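Local coordinates for virulence protein vsdE (Salmonella enterica, PDB 5LQ6) that is a virulence effector with cysteine hydrolase activity that suppresses immune responses of the host, at residues A81-H84 with Y85-H89; N127-D130 with E131-K134. The protein carries 4 engineered substitutions. All coordinates share one frame; numbering follows the deposited sequence.

Contact 1 (A81-H84 with Y85-H89)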
loop_
_atom_site.group_PDB
_atom_site.type_symbol
_atom_site.label_atom_id
_atom_site.label_comp_id
_atom_site.label_asym_id
_atom_site.label_seq_id
_atom_site.Cartn_x
_atom_site.Cartn_y
_atom_site.Cartn_z
ATOM N N ALA A 81 1.760 3.613 0.474
ATOM C CA ALA A 81 0.801 4.641 0.827
ATOM C C ALA A 81 0.496 5.562 -0.351
ATOM O O ALA A 81 -0.667 5.891 -0.612
ATOM C CB ALA A 81 1.353 5.437 1.992
ATOM N N CYS A 82 1.501 5.928 -1.096
ATOM C CA CYS A 82 1.354 6.695 -2.342
ATOM C C CYS A 82 0.424 5.969 -3.314
ATOM O O CYS A 82 -0.500 6.513 -3.873
ATOM C CB CYS A 82 2.687 6.916 -3.026
ATOM S SG CYS A 82 3.733 8.172 -2.254
ATOM N N LEU A 83 0.712 4.680 -3.513
ATOM C CA LEU A 83 -0.102 3.908 -4.438
ATOM C C LEU A 83 -1.520 3.823 -3.956
ATOM O O LEU A 83 -2.466 3.909 -4.729
ATOM C CB LEU A 83 0.514 2.514 -4.620
ATOM C CG LEU A 83 -0.189 1.600 -5.607
ATOM C CD1 LEU A 83 -0.321 2.263 -6.971
ATOM C CD2 LEU A 83 0.560 0.267 -5.715
ATOM N N HIS A 84 -1.731 3.566 -2.658
ATOM C CA HIS A 84 -3.079 3.519 -2.107
ATOM C C HIS A 84 -3.876 4.799 -2.329
ATOM O O HIS A 84 -5.059 4.786 -2.651
ATOM C CB HIS A 84 -2.996 3.153 -0.632
ATOM C CG HIS A 84 -4.301 2.853 0.012
ATOM N ND1 HIS A 84 -4.987 1.684 -0.214
ATOM C CD2 HIS A 84 -5.019 3.520 0.937
ATOM C CE1 HIS A 84 -6.101 1.680 0.474
ATOM N NE2 HIS A 84 -6.141 2.774 1.207
ATOM N N TYR A 85 -3.201 5.902 -2.076
ATOM C CA TYR A 85 -3.795 7.204 -2.324
ATOM C C TYR A 85 -4.176 7.399 -3.792
ATOM O O TYR A 85 -5.281 7.850 -4.082
ATOM C CB TYR A 85 -2.828 8.294 -1.880
ATOM C CG TYR A 85 -3.262 9.734 -2.093
ATOM C CD1 TYR A 85 -3.068 10.371 -3.280
ATOM C CD2 TYR A 85 -3.870 10.401 -1.064
ATOM C CE1 TYR A 85 -3.449 11.716 -3.427
ATOM C CE2 TYR A 85 -4.234 11.753 -1.189
ATOM C CZ TYR A 85 -4.022 12.361 -2.397
ATOM O OH TYR A 85 -4.417 13.722 -2.581
ATOM N N ASN A 86 -3.266 7.088 -4.692
ATOM C CA ASN A 86 -3.506 7.223 -6.145
ATOM C C ASN A 86 -4.685 6.334 -6.573
ATOM O O ASN A 86 -5.555 6.742 -7.338
ATOM C CB ASN A 86 -2.260 6.875 -6.944
ATOM C CG ASN A 86 -1.147 7.905 -6.778
ATOM O OD1 ASN A 86 -1.383 8.961 -6.174
ATOM N ND2 ASN A 86 0.025 7.582 -7.215
ATOM N N ILE A 87 -4.737 5.096 -6.076
ATOM C CA ILE A 87 -5.841 4.248 -6.414
ATOM C C ILE A 87 -7.157 4.842 -5.931
ATOM O O ILE A 87 -8.153 4.877 -6.682
ATOM C CB ILE A 87 -5.636 2.813 -5.815
ATOM C CG1 ILE A 87 -4.522 2.118 -6.540
ATOM C CG2 ILE A 87 -6.936 1.994 -5.874
ATOM C CD1 ILE A 87 -3.982 0.922 -5.775
ATOM N N HIS A 88 -7.182 5.360 -4.698
ATOM C CA HIS A 88 -8.390 5.921 -4.140
ATOM C C HIS A 88 -8.921 7.070 -5.049
ATOM O O HIS A 88 -10.123 7.176 -5.239
ATOM C CB HIS A 88 -8.124 6.447 -2.736
ATOM C CG HIS A 88 -9.344 7.014 -2.094
ATOM N ND1 HIS A 88 -10.284 6.216 -1.478
ATOM C CD2 HIS A 88 -9.789 8.291 -1.990
ATOM C CE1 HIS A 88 -11.257 6.985 -1.010
ATOM N NE2 HIS A 88 -10.990 8.241 -1.331
ATOM N N HIS A 89 -8.008 7.902 -5.522
ATOM C CA HIS A 89 -8.385 9.090 -6.325
ATOM C C HIS A 89 -8.451 8.786 -7.785
ATOM O O HIS A 89 -8.771 9.677 -8.588
ATOM C CB HIS A 89 -7.373 10.198 -5.992
ATOM C CG HIS A 89 -7.556 10.752 -4.623
ATOM N ND1 HIS A 89 -8.632 11.547 -4.272
ATOM C CD2 HIS A 89 -6.854 10.555 -3.479
ATOM C CE1 HIS A 89 -8.562 11.837 -2.980
ATOM N NE2 HIS A 89 -7.487 11.261 -2.477
#

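Contact 2 (N127-D130 with E131-K134)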
loop_
_atom_site.group_PDB
_atom_site.type_symbol
_atom_site.label_atom_id
_atom_site.label_comp_id
_atom_site.label_asym_id
_atom_site.label_seq_id
_atom_site.Cartn_x
_atom_site.Cartn_y
_atom_site.Cartn_z
ATOM N N ASN A 127 -2.585 -14.629 9.906
ATOM C CA ASN A 127 -1.454 -15.486 10.028
ATOM C C ASN A 127 -0.830 -15.965 8.734
ATOM O O ASN A 127 0.168 -16.697 8.750
ATOM C CB ASN A 127 -1.868 -16.745 10.793
ATOM C CG ASN A 127 -2.213 -16.464 12.217
ATOM O OD1 ASN A 127 -1.533 -15.680 12.862
ATOM N ND2 ASN A 127 -3.244 -17.120 12.731
ATOM N N SER A 128 -1.368 -15.575 7.570
ATOM C CA SER A 128 -0.844 -16.021 6.308
ATOM C C SER A 128 -1.344 -15.109 5.205
ATOM O O SER A 128 -2.375 -14.446 5.327
ATOM C CB SER A 128 -1.245 -17.498 6.003
ATOM O OG SER A 128 -2.611 -17.548 5.768
ATOM N N ILE A 129 -0.606 -15.079 4.106
ATOM C CA ILE A 129 -1.048 -14.327 2.928
ATOM C C ILE A 129 -2.321 -14.914 2.352
ATOM O O ILE A 129 -3.166 -14.222 1.844
ATOM C CB ILE A 129 0.155 -14.175 1.958
ATOM C CG1 ILE A 129 -0.108 -13.048 0.932
ATOM C CG2 ILE A 129 0.426 -15.462 1.285
ATOM C CD1 ILE A 129 -0.094 -11.696 1.540
ATOM N N ASP A 130 -2.534 -16.228 2.512
ATOM C CA ASP A 130 -3.772 -16.843 2.114
ATOM C C ASP A 130 -4.955 -16.299 2.874
ATOM O O ASP A 130 -6.047 -16.065 2.349
ATOM C CB ASP A 130 -3.680 -18.381 2.322
ATOM C CG ASP A 130 -2.414 -18.955 1.737
ATOM O OD1 ASP A 130 -1.286 -18.804 2.378
ATOM O OD2 ASP A 130 -2.556 -19.464 0.615
ATOM N N GLU A 131 -4.757 -16.106 4.167
ATOM C CA GLU A 131 -5.802 -15.528 5.003
ATOM C C GLU A 131 -6.046 -14.061 4.691
ATOM O O GLU A 131 -7.187 -13.584 4.770
ATOM C CB GLU A 131 -5.432 -15.774 6.427
ATOM C CG GLU A 131 -5.649 -17.252 6.753
ATOM C CD GLU A 131 -5.103 -17.658 8.092
ATOM O OE1 GLU A 131 -3.892 -17.910 8.133
ATOM O OE2 GLU A 131 -5.908 -17.769 9.079
ATOM N N VAL A 132 -4.982 -13.331 4.371
ATOM C CA VAL A 132 -5.131 -11.971 3.856
ATOM C C VAL A 132 -6.029 -11.961 2.623
ATOM O O VAL A 132 -6.969 -11.141 2.543
ATOM C CB VAL A 132 -3.778 -11.365 3.535
ATOM C CG1 VAL A 132 -3.949 -10.040 2.780
ATOM C CG2 VAL A 132 -2.941 -11.128 4.796
ATOM N N GLU A 133 -5.764 -12.848 1.672
ATOM C CA GLU A 133 -6.604 -12.892 0.461
ATOM C C GLU A 133 -8.070 -13.151 0.803
ATOM O O GLU A 133 -8.956 -12.499 0.302
ATOM C CB GLU A 133 -6.068 -13.960 -0.508
ATOM C CG GLU A 133 -6.868 -14.105 -1.774
ATOM C CD GLU A 133 -6.487 -15.329 -2.591
ATOM O OE1 GLU A 133 -6.394 -16.433 -2.016
ATOM O OE2 GLU A 133 -6.251 -15.178 -3.802
ATOM N N LYS A 134 -8.310 -14.118 1.667
ATOM C CA LYS A 134 -9.685 -14.473 2.038
ATOM C C LYS A 134 -10.381 -13.317 2.721
ATOM O O LYS A 134 -11.559 -12.997 2.429
ATOM C CB LYS A 134 -9.644 -15.688 3.001
ATOM C CG LYS A 134 -11.022 -16.106 3.484
ATOM C CD LYS A 134 -10.926 -17.256 4.467
ATOM C CE LYS A 134 -12.119 -17.255 5.422
ATOM N NZ LYS A 134 -12.245 -18.532 6.192
HETATM O O HOH W 1 -5.370 -15.393 10.402
HETATM O O HOH W 2 -6.909 -17.703 0.292
#

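Contact 1 (A81-H84 with Y85-H89)
Leu83 carries CG trans to its own backbone N (chi1 -178°), while Ile87, one turn later, keeps CG1 beside the backbone N (chi1 -70°). These two torsions bring the branches together along one side of the helix. CD1 of Ile87 packs on CG of Leu83 at 3.9 Å, and the two side chains cross at a slant. The same Ile87 arm lies close to the backbone of the previous turn: its CG1 comes within 3.3 Å of Leu83 O. That oxygen also accepts from Ile87 N at 2.9 Å. Asn86 behaves similarly, with its first torsion near -69°. Its amide carbon CG sits 3.3 Å from Cys82 O, which takes the Asn86 N hydrogen at 2.9 Å. Its amide is held from outside: ND2 donates to Leu94 O, and OD1 accepts weakly from Ile93 N.

All of this lies in the middle and C-terminal turns of helix 76-89. In clan CA peptidases, a central helix carries the catalytic cysteine at its start. Cys76 opens this helix and, with His165 and Asp185, probably forms the triad. Leu83 lies near those residues without touching them. Tyr85 N and His88 N continue the i to i+4 ladder, to Ala81 O and His84 O.

The aromatic groups take other sides of the helix. CD2 of His89 rests over the centre of the Tyr85 ring, 3.4 Å above its plane. The Tyr85 hydroxyl is hydrogen-bonded to Ser11. His84 sends NE2 to the backbone N of Tyr214, whose ring meets that of His88 edge to face. Ala81 and Tyr85 press on helix 108-116, whereas Leu83 and Asn86 face helix 55-65.

Contact 2 (N127-D130 with E131-K134)
The first turn of helix 129-143 is capped by Ser128, its N-cap residue. Ser128 OG accepts from Glu131 N at 3.0 Å, which satisfies an amide at the open end of the helix. The same hydroxyl donates to Glu131 OE1 at 2.7 Å, on the carboxylate lone pair turned away from the other oxygen. With chi1 at 69°, OG stands between the backbone N and the carbonyl carbon, where it can hold both bonds. Glu131 keeps CG beside its backbone N, and the extended chain beyond it runs back alongside Ser128. A water donates weakly to OE2 and accepts from Asn127 N.

Farther along, a second water donates to Asp130 O and to Glu133 OE1, at 2.8 and 2.7 Å. Asp130 OD1 forms a salt bridge with Lys200 of helix 196-200. On the inner side, CD1 of Ile129 approaches CB of Val132 at 4.2 Å, and both residues pack on Phe183 and Phe209 of the sheet.

Ser128 N lies 3.5 Å from Glu131 OE1 at a poor angle, without a bond. Because the carboxylate takes the hydroxyl instead, the turn is a serine N-cap and not a full capping box.

Both contacts are local, each within one helix, but they sit at different places. Contact 1 lies in the core, its centre about 8 Å from the centre of the chain, in the later turns of helix 76-89. Contact 2 is partly buried, its centre about 16 Å from that point, at the start of helix 129-143. Their nearest atoms are about 12 Å apart and do not touch. Helices 55-65 and 108-116 and strand 147-157 pack on contact 1, and His84, Tyr85 and Asn86 bond to other parts of the chain. Contact 2 has a serine cap, bridging waters and a salt bridge to Lys200. Both helices pack on the four-stranded sheet, though on different strands.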